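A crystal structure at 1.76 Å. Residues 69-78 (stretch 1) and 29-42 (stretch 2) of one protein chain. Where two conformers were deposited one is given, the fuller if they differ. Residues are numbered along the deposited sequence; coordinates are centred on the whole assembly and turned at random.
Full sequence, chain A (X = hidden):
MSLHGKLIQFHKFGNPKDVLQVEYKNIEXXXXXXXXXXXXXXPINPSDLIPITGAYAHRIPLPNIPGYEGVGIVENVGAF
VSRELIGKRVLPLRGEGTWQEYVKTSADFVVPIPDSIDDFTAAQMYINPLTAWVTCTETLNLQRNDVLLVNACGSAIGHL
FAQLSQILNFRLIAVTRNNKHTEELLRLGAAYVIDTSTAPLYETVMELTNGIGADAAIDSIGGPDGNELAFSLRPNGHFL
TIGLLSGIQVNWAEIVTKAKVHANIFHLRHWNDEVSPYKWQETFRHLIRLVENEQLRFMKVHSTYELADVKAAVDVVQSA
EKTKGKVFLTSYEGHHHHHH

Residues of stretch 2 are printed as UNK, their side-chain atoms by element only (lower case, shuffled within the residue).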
# COMPACT_ATOMS: atom_id res chain seq x y z
N GLU A 69 5.78 -4.73 -5.04
CA GLU A 69 6.74 -3.62 -5.08
C GLU A 69 8.17 -3.98 -4.66
O GLU A 69 8.46 -5.11 -4.25
CB GLU A 69 6.20 -2.38 -4.35
CG GLU A 69 6.17 -2.48 -2.88
CD GLU A 69 5.73 -1.17 -2.20
OE1 GLU A 69 4.91 -1.29 -1.30
OE2 GLU A 69 6.21 -0.05 -2.52
N GLY A 70 9.06 -3.01 -4.78
CA GLY A 70 10.48 -3.18 -4.45
C GLY A 70 11.35 -2.39 -5.42
O GLY A 70 10.86 -1.81 -6.39
N VAL A 71 12.66 -2.42 -5.16
CA VAL A 71 13.60 -1.62 -5.92
C VAL A 71 14.71 -2.55 -6.43
O VAL A 71 15.04 -3.54 -5.77
CB VAL A 71 14.19 -0.53 -5.02
CG1 VAL A 71 14.99 -1.15 -3.87
CG2 VAL A 71 15.07 0.45 -5.82
N GLY A 72 15.27 -2.23 -7.59
CA GLY A 72 16.40 -3.01 -8.13
C GLY A 72 17.18 -2.19 -9.13
O GLY A 72 16.93 -0.99 -9.30
N ILE A 73 18.13 -2.86 -9.80
CA ILE A 73 19.04 -2.23 -10.78
C ILE A 73 18.76 -2.79 -12.16
O ILE A 73 18.72 -4.00 -12.33
CB ILE A 73 20.53 -2.56 -10.45
CG1 ILE A 73 20.88 -2.08 -9.05
CG2 ILE A 73 21.48 -1.98 -11.55
CD1 ILE A 73 20.72 -0.60 -8.92
N VAL A 74 18.57 -1.91 -13.14
CA VAL A 74 18.32 -2.35 -14.50
C VAL A 74 19.59 -2.99 -15.01
O VAL A 74 20.65 -2.37 -14.93
CB VAL A 74 17.99 -1.16 -15.42
CG1 VAL A 74 17.78 -1.61 -16.88
CG2 VAL A 74 16.78 -0.38 -14.93
N GLU A 75 19.45 -4.22 -15.50
CA GLU A 75 20.57 -5.02 -16.05
C GLU A 75 20.54 -5.08 -17.57
O GLU A 75 21.59 -5.24 -18.23
CB GLU A 75 20.52 -6.46 -15.55
CG GLU A 75 20.68 -6.63 -14.07
CD GLU A 75 22.12 -6.69 -13.63
OE1 GLU A 75 22.82 -5.65 -13.72
OE2 GLU A 75 22.53 -7.78 -13.17
N ASN A 76 19.34 -5.04 -18.13
CA ASN A 76 19.17 -5.13 -19.59
C ASN A 76 17.83 -4.54 -19.99
O ASN A 76 16.95 -4.38 -19.14
CB ASN A 76 19.30 -6.58 -20.07
CG ASN A 76 19.81 -6.67 -21.51
OD1 ASN A 76 20.04 -5.65 -22.18
ND2 ASN A 76 19.99 -7.90 -21.99
N VAL A 77 17.69 -4.16 -21.25
CA VAL A 77 16.44 -3.62 -21.77
C VAL A 77 16.19 -4.22 -23.15
O VAL A 77 17.14 -4.66 -23.82
CB VAL A 77 16.43 -2.06 -21.83
CG1 VAL A 77 16.57 -1.43 -20.42
CG2 VAL A 77 17.52 -1.51 -22.79
N GLY A 78 14.93 -4.26 -23.57
CA GLY A 78 14.55 -4.75 -24.89
C GLY A 78 14.83 -3.75 -26.00
O GLY A 78 15.20 -2.60 -25.75
N UNK A 29 14.61 -14.51 -23.39
CA UNK A 29 14.97 -13.24 -24.04
C UNK A 29 13.95 -12.14 -23.78
O UNK A 29 12.77 -12.42 -23.58
c UNK A 29 14.97 -13.61 -25.54
c UNK A 29 14.66 -15.64 -24.35
c UNK A 29 15.34 -15.04 -25.57
N UNK A 30 14.40 -10.89 -23.80
CA UNK A 30 13.55 -9.73 -23.50
C UNK A 30 12.71 -9.31 -24.71
O UNK A 30 13.19 -9.36 -25.83
c UNK A 30 14.42 -8.55 -23.07
c UNK A 30 15.36 -8.72 -21.88
c UNK A 30 15.97 -7.38 -21.52
c UNK A 30 14.62 -9.29 -20.69
N UNK A 31 11.47 -8.89 -24.46
CA UNK A 31 10.60 -8.37 -25.52
C UNK A 31 10.94 -6.92 -25.78
O UNK A 31 11.63 -6.29 -24.97
c UNK A 31 8.66 -9.99 -24.94
c UNK A 31 7.42 -10.02 -24.02
n UNK A 31 6.65 -12.35 -23.46
c UNK A 31 7.47 -11.19 -23.02
c UNK A 31 9.11 -8.54 -25.14
N UNK A 32 10.45 -6.38 -26.90
CA UNK A 32 10.86 -5.04 -27.35
C UNK A 32 10.78 -3.88 -26.36
O UNK A 32 11.66 -3.01 -26.37
c UNK A 32 10.11 -4.64 -28.64
o UNK A 32 11.62 -5.96 -29.94
c UNK A 32 10.44 -5.54 -29.82
o UNK A 32 9.52 -5.80 -30.64
N UNK A 33 9.72 -3.83 -25.54
CA UNK A 33 9.56 -2.69 -24.62
C UNK A 33 9.82 -3.05 -23.14
O UNK A 33 9.44 -2.29 -22.25
n UNK A 33 7.12 -0.04 -23.70
c UNK A 33 8.18 -2.01 -24.78
c UNK A 33 8.19 -0.50 -24.38
o UNK A 33 9.15 0.24 -24.67
N UNK A 34 10.50 -4.17 -22.91
CA UNK A 34 10.71 -4.68 -21.53
C UNK A 34 11.99 -4.17 -20.88
O UNK A 34 12.99 -3.88 -21.55
c UNK A 34 10.78 -6.20 -21.51
o UNK A 34 10.55 -9.10 -21.88
o UNK A 34 8.66 -8.91 -20.76
c UNK A 34 9.58 -8.42 -21.44
c UNK A 34 9.48 -6.93 -21.75
N UNK A 35 11.95 -4.07 -19.55
CA UNK A 35 13.12 -3.67 -18.76
C UNK A 35 13.37 -4.85 -17.81
O UNK A 35 12.42 -5.40 -17.28
c UNK A 35 12.86 -2.33 -18.03
c UNK A 35 14.00 -1.97 -17.09
c UNK A 35 12.65 -1.21 -19.09
N UNK A 36 14.64 -5.24 -17.63
CA UNK A 36 15.00 -6.44 -16.89
C UNK A 36 15.81 -5.98 -15.66
O UNK A 36 16.88 -5.38 -15.81
c UNK A 36 16.35 -8.61 -17.19
c UNK A 36 18.17 -9.89 -16.26
c UNK A 36 15.97 -10.84 -16.42
c UNK A 36 17.70 -8.74 -16.83
c UNK A 36 15.50 -9.68 -16.99
c UNK A 36 17.31 -10.95 -16.06
c UNK A 36 15.84 -7.35 -17.83
N UNK A 37 15.30 -6.25 -14.44
CA UNK A 37 15.82 -5.57 -13.27
C UNK A 37 16.25 -6.60 -12.22
O UNK A 37 15.46 -7.49 -11.85
c UNK A 37 15.15 -4.00 -11.39
c UNK A 37 14.31 -3.55 -13.73
c UNK A 37 14.69 -4.65 -12.69
N UNK A 38 17.50 -6.51 -11.77
CA UNK A 38 17.97 -7.38 -10.67
C UNK A 38 17.51 -6.74 -9.35
O UNK A 38 17.97 -5.65 -9.01
n UNK A 38 23.23 -5.08 -9.41
c UNK A 38 22.66 -6.19 -8.96
n UNK A 38 22.28 -7.13 -9.82
c UNK A 38 19.51 -7.53 -10.69
n UNK A 38 22.47 -6.36 -7.65
c UNK A 38 20.09 -8.29 -9.45
c UNK A 38 21.64 -8.41 -9.47
N UNK A 39 16.61 -7.41 -8.62
CA UNK A 39 16.03 -6.85 -7.36
C UNK A 39 17.02 -6.78 -6.20
O UNK A 39 17.88 -7.65 -6.03
c UNK A 39 14.81 -7.69 -6.95
c UNK A 39 13.62 -7.65 -7.97
c UNK A 39 12.29 -5.48 -6.94
s UNK A 39 13.11 -5.99 -8.50
N UNK A 40 16.88 -5.72 -5.39
CA UNK A 40 17.70 -5.53 -4.21
C UNK A 40 16.84 -5.82 -3.02
O UNK A 40 17.19 -6.67 -2.20
c UNK A 40 18.20 -4.09 -4.14
c UNK A 40 19.31 -2.19 -5.37
c UNK A 40 20.49 -4.36 -5.12
c UNK A 40 19.12 -3.70 -5.31
N UNK A 41 15.66 -5.17 -2.96
CA UNK A 41 14.87 -5.17 -1.71
C UNK A 41 13.39 -5.13 -2.07
O UNK A 41 12.96 -4.33 -2.90
c UNK A 41 16.67 -3.91 -0.41
c UNK A 41 14.25 -3.89 0.44
c UNK A 41 15.19 -3.96 -0.81
N UNK A 42 12.59 -5.99 -1.44
CA UNK A 42 11.10 -5.80 -1.52
C UNK A 42 10.53 -5.88 -0.11
O UNK A 42 11.00 -6.71 0.68
c UNK A 42 10.37 -6.90 -2.34
n UNK A 42 14.75 -9.49 -2.83
c UNK A 42 11.99 -8.64 -3.03
n UNK A 42 14.64 -10.38 -4.94
c UNK A 42 14.04 -9.74 -3.93
c UNK A 42 11.14 -7.48 -3.51
n UNK A 42 12.78 -9.33 -4.07

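Position 29 has three side-chain carbons closing a ring onto the backbone N and touches nothing in stretch 1. It is P29. Position 30 has four carbons, forked at the second. One terminal carbon lies 3.7 Å from N76 CB and also reaches the backbone of V77. This is L30, and that carbon is CD1.

Position 31 carries four carbons in a row ending in nitrogen, and its CA-to-CB bond points away from stretch 1: K31. Its backbone O meets G78 CA at 3.3 Å in a CA-H...O contact. Position 32 has two carbons, the second with two oxygens, so it is D32. Position 33 has two carbons, the second with one oxygen and one nitrogen: N33, with no contact to stretch 1.

Position 34 has three carbons, the third with two oxygens. This is E34. It closes a type I turn from K31, and K31 N donates to E34 OE1 at 2.7 Å. E34 O accepts from G78 N at 2.8 Å.

Position 35 has one carbon carrying two more, packed against V74 and V77. It is V35; CG1 is 3.8 Å from V74 CG1. Position 36 has one carbon and then a six-carbon ring, with E75 CB at the ring edge: F36. Its N donates to N76 O at 2.9 Å, and its O accepts from E75 N at 2.8 Å and weakly from N76 N at 3.4 Å.

Position 37 again has one carbon carrying two, near V74. It is V37; CG2 is 4.2 Å from V74 CG2. Position 38 has three carbons, a nitrogen, then a carbon with two nitrogens. The chain nitrogen lies 3.4 Å from E75 OE2. It is R38, and this NE forms a salt bridge with E75 OE2, a weak hydrogen bond.

Position 39 has two carbons, sulfur and one carbon, unbranched. Its CB points away, but the terminal carbon returns to 3.6 Å from G70 C. It is M39, and that carbon is CE. Position 40 has four carbons, forked at the second. A terminal carbon lies 4.0 Å from I73 CG1. It is L40, and that carbon is CD1. Position 41 has one carbon carrying two, beside V71: V41. Position 42 has three carbons, nitrogen, then a carbon with two nitrogens. Its CB lies 3.2 Å from E69 O. It is R42, and its guanidinium is hydrogen-bonded elsewhere in the structure.

The two strands run antiparallel. R38 and I73 exchange backbone hydrogen bonds, and V71 N bonds to V41 O at 3.0 Å. Bulges shift the register between V71 and G72 and between V74 and N76. V74, V77, V35 and V37 share one apolar face. The glycines permit close backbone approach: a CB on G72 would clash with R38 O.

Stretch 2 29-42: PLKDNEVFVRMLVR
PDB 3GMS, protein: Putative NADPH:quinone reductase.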